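Local structure of transcriptional regulator, putative (Pseudomonas syringae pv. tomato, 2R5F) at residues A[152-164]-A[224-236]. The protein probably acts as a sugar-responsive, DNA-binding transcription regulator of the SorC family, whose putative carbohydrate-binding domain is described here. Numbering follows the deposited sequence.
Sequences SITLAIVGIGELE and INRVLGLAGGVRK. With SO4 (sulfate ion), chain B.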
# COMPACT_ATOMS: atom_id res chain seq x y z
N SER A 152 11.72 -7.27 9.50
CA SER A 152 12.48 -7.72 8.33
C SER A 152 11.96 -7.06 7.03
O SER A 152 12.68 -7.01 6.03
CB SER A 152 12.47 -9.26 8.21
OG SER A 152 12.64 -9.91 9.47
N ILE A 153 10.73 -6.56 7.05
CA ILE A 153 10.13 -5.99 5.83
C ILE A 153 10.96 -4.90 5.15
O ILE A 153 11.43 -3.98 5.81
CB ILE A 153 8.69 -5.54 6.05
CG1 ILE A 153 7.79 -6.78 6.18
CG2 ILE A 153 8.19 -4.67 4.89
CD1 ILE A 153 6.59 -6.49 7.00
N THR A 154 11.14 -5.03 3.84
CA THR A 154 11.95 -4.13 3.05
C THR A 154 11.15 -3.36 2.01
O THR A 154 11.59 -2.32 1.56
CB THR A 154 13.10 -4.88 2.36
OG1 THR A 154 12.57 -5.74 1.35
CG2 THR A 154 13.87 -5.69 3.35
N LEU A 155 9.99 -3.90 1.62
CA LEU A 155 9.06 -3.23 0.73
C LEU A 155 7.65 -3.33 1.28
O LEU A 155 7.06 -4.42 1.29
CB LEU A 155 9.10 -3.86 -0.66
CG LEU A 155 8.05 -3.46 -1.72
CD1 LEU A 155 8.13 -2.00 -2.12
CD2 LEU A 155 8.22 -4.34 -2.94
N ALA A 156 7.11 -2.22 1.77
CA ALA A 156 5.68 -2.19 2.16
C ALA A 156 4.85 -1.64 1.04
O ALA A 156 5.15 -0.58 0.51
CB ALA A 156 5.46 -1.39 3.45
N ILE A 157 3.80 -2.36 0.66
CA ILE A 157 2.85 -1.91 -0.33
C ILE A 157 1.52 -1.60 0.36
O ILE A 157 0.91 -2.47 0.96
CB ILE A 157 2.61 -2.99 -1.43
CG1 ILE A 157 3.95 -3.56 -1.92
CG2 ILE A 157 1.72 -2.39 -2.55
CD1 ILE A 157 3.82 -4.70 -2.81
N VAL A 158 1.08 -0.35 0.28
CA VAL A 158 -0.06 0.12 1.10
C VAL A 158 -1.05 0.95 0.30
O VAL A 158 -0.67 1.72 -0.59
CB VAL A 158 0.42 0.96 2.37
CG1 VAL A 158 1.35 0.13 3.30
CG2 VAL A 158 1.09 2.28 1.96
N GLY A 159 -2.33 0.80 0.61
CA GLY A 159 -3.33 1.68 0.06
C GLY A 159 -3.42 2.81 1.06
O GLY A 159 -2.84 2.74 2.13
N ILE A 160 -4.15 3.86 0.70
CA ILE A 160 -4.32 5.01 1.59
C ILE A 160 -5.82 5.23 1.65
O ILE A 160 -6.46 5.43 0.63
CB ILE A 160 -3.53 6.24 1.06
CG1 ILE A 160 -2.01 5.95 1.11
CG2 ILE A 160 -3.84 7.52 1.87
CD1 ILE A 160 -1.20 6.71 0.10
N GLY A 161 -6.41 5.14 2.85
CA GLY A 161 -7.83 5.40 3.02
C GLY A 161 -8.14 6.86 3.37
O GLY A 161 -7.37 7.51 4.08
N GLU A 162 -9.26 7.37 2.90
CA GLU A 162 -9.75 8.69 3.31
C GLU A 162 -10.76 8.57 4.47
O GLU A 162 -11.50 7.60 4.53
CB GLU A 162 -10.36 9.43 2.10
CG GLU A 162 -11.79 8.99 1.65
CD GLU A 162 -11.84 7.69 0.81
OE1 GLU A 162 -11.14 6.70 1.14
OE2 GLU A 162 -12.59 7.65 -0.20
N LEU A 163 -10.77 9.55 5.38
CA LEU A 163 -11.82 9.68 6.41
C LEU A 163 -12.87 10.75 6.08
O LEU A 163 -12.58 11.95 6.13
CB LEU A 163 -11.22 9.95 7.79
CG LEU A 163 -11.91 9.24 8.97
CD1 LEU A 163 -11.10 9.43 10.22
CD2 LEU A 163 -13.34 9.72 9.21
N GLU A 164 -14.09 10.30 5.82
CA GLU A 164 -15.22 11.08 5.29
C GLU A 164 -15.24 10.92 3.78
O GLU A 164 -15.31 9.80 3.27
CB GLU A 164 -15.16 12.58 5.64
CG GLU A 164 -15.30 12.95 7.11
CD GLU A 164 -14.95 14.41 7.37
OE1 GLU A 164 -15.32 15.29 6.55
OE2 GLU A 164 -14.31 14.68 8.41
N ILE A 224 10.79 1.85 6.96
CA ILE A 224 10.96 0.76 5.98
C ILE A 224 11.77 1.23 4.76
O ILE A 224 11.52 2.33 4.24
CB ILE A 224 9.60 0.09 5.61
CG1 ILE A 224 9.12 -0.75 6.79
CG2 ILE A 224 9.73 -0.80 4.38
CD1 ILE A 224 7.73 -1.29 6.65
N ASN A 225 12.74 0.41 4.33
CA ASN A 225 13.57 0.67 3.15
C ASN A 225 12.81 1.39 2.00
O ASN A 225 13.33 2.33 1.39
CB ASN A 225 14.21 -0.64 2.62
CG ASN A 225 15.49 -1.04 3.39
OD1 ASN A 225 15.90 -2.22 3.37
ND2 ASN A 225 16.11 -0.08 4.06
N ARG A 226 11.59 0.94 1.73
CA ARG A 226 10.83 1.38 0.56
C ARG A 226 9.34 1.14 0.78
O ARG A 226 8.89 0.00 0.94
CB ARG A 226 11.34 0.61 -0.66
CG ARG A 226 10.67 0.81 -1.99
CD ARG A 226 11.75 0.53 -3.02
NE ARG A 226 11.28 -0.19 -4.20
CZ ARG A 226 11.50 -1.48 -4.44
NH1 ARG A 226 11.02 -2.03 -5.55
NH2 ARG A 226 12.19 -2.23 -3.59
N VAL A 227 8.56 2.21 0.84
CA VAL A 227 7.11 2.09 1.01
C VAL A 227 6.43 2.57 -0.27
O VAL A 227 6.62 3.72 -0.72
CB VAL A 227 6.60 2.87 2.24
CG1 VAL A 227 5.08 2.77 2.38
CG2 VAL A 227 7.27 2.34 3.50
N LEU A 228 5.69 1.65 -0.88
CA LEU A 228 4.93 1.91 -2.10
C LEU A 228 3.52 2.26 -1.69
O LEU A 228 2.83 1.41 -1.11
CB LEU A 228 4.95 0.65 -3.00
CG LEU A 228 4.25 0.56 -4.37
CD1 LEU A 228 4.61 1.70 -5.27
CD2 LEU A 228 4.60 -0.75 -5.08
N GLY A 229 3.08 3.49 -1.96
CA GLY A 229 1.67 3.86 -1.87
C GLY A 229 0.89 3.74 -3.17
O GLY A 229 1.32 4.25 -4.21
N LEU A 230 -0.30 3.10 -3.11
CA LEU A 230 -1.14 2.93 -4.27
C LEU A 230 -2.52 3.56 -4.00
O LEU A 230 -3.32 2.96 -3.31
CB LEU A 230 -1.32 1.44 -4.65
CG LEU A 230 -0.13 0.49 -4.88
CD1 LEU A 230 -0.63 -0.90 -5.17
CD2 LEU A 230 0.82 0.97 -6.01
N ALA A 231 -2.80 4.74 -4.57
CA ALA A 231 -4.01 5.48 -4.24
C ALA A 231 -4.32 6.58 -5.26
O ALA A 231 -3.44 7.29 -5.69
CB ALA A 231 -3.85 6.13 -2.85
N GLY A 232 -5.59 6.72 -5.61
CA GLY A 232 -6.07 7.82 -6.43
C GLY A 232 -7.55 8.01 -6.24
O GLY A 232 -8.22 7.15 -5.70
N GLY A 233 -8.09 9.13 -6.72
CA GLY A 233 -9.49 9.47 -6.52
C GLY A 233 -9.59 10.86 -5.92
O GLY A 233 -8.83 11.21 -5.02
N VAL A 234 -10.54 11.67 -6.38
CA VAL A 234 -10.53 13.06 -5.94
C VAL A 234 -10.78 13.15 -4.43
O VAL A 234 -10.27 14.06 -3.78
CB VAL A 234 -11.41 14.01 -6.80
CG1 VAL A 234 -12.92 13.90 -6.46
CG2 VAL A 234 -10.89 15.46 -6.68
N ARG A 235 -11.47 12.15 -3.88
CA ARG A 235 -11.78 12.09 -2.44
C ARG A 235 -10.58 11.75 -1.54
O ARG A 235 -10.64 11.91 -0.32
CB ARG A 235 -12.91 11.10 -2.18
CG ARG A 235 -14.18 11.40 -2.94
CD ARG A 235 -15.42 11.07 -2.11
NE ARG A 235 -15.87 12.20 -1.29
CZ ARG A 235 -16.02 12.16 0.04
NH1 ARG A 235 -15.73 11.05 0.72
NH2 ARG A 235 -16.46 13.23 0.69
N LYS A 236 -9.50 11.30 -2.16
CA LYS A 236 -8.33 10.83 -1.42
C LYS A 236 -7.20 11.86 -1.32
O LYS A 236 -6.27 11.65 -0.55
CB LYS A 236 -7.77 9.58 -2.10
CG LYS A 236 -8.64 8.35 -2.02
CD LYS A 236 -7.76 7.16 -1.80
CE LYS A 236 -8.54 5.88 -1.94
NZ LYS A 236 -7.62 4.75 -1.72
S SO4 B . -8.38 1.17 -1.13
O1 SO4 B . -8.88 2.40 -0.53
O2 SO4 B . -8.73 1.08 -2.54
O3 SO4 B . -6.95 1.07 -1.02
O4 SO4 B . -9.05 0.03 -0.51
O HOH W 1 13.32 -2.23 6.17
O HOH W 2 -5.44 3.22 -1.75
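Ala156 and Val158 trade backbone hydrogen bonds with Arg226, Leu228 and Leu230, a worked example of how neighbouring parallel strands build the middle of a Rossmann-like sheet. The ladder is short, and its Ala156 N to Arg226 O rung is the more bent one (146°): Leu228 N reaches Ala156 O at 2.7 Å, and Val158 N answers to Leu228 O at 2.8 Å, so the N and O of Leu228 are both taken up by the one neighbouring strand, through Ala156 and Val158. Around it the apolar packing is close. On one face Ile157 CG2, set anti to its own backbone N (CG1 chi1 -46°), lies 3.8 Å from Leu230 CD1; on the other, Ile224 CD1 touches both Ile153 CG2 and Ala156 CB, and Val158 CG2 meets Val227 CG1. Leu155 CD1 sits over the centre of one guanidinium face of Arg226, whose NE is hydrogen-bonded to Tyr50 OH.

Beyond Leu230 the strands part and the contact turns polar. A water accepts from Ile160 N in the gap, while Ile160 CB and Ala231 CB still touch, 3.9 Å apart. Lys236, bent at chi2 (-141°) and extended beyond, brings NZ to Ile160 O at 2.7 Å and to sulfate O1 at 2.9 Å. Farther out, Glu162 CB and CG merely rest on Arg235 O, and its carboxylate makes no charged contact with the exposed Arg235.

Ser67, Ser68 and Thr69 complete the grip on the sulfate, probably a crystallisation ion, close to the backbone of Gly159. Helix 36-54 covers the Ile157–Leu230 face, and strands 60-63 and 251-255 flank the pair in the sheet.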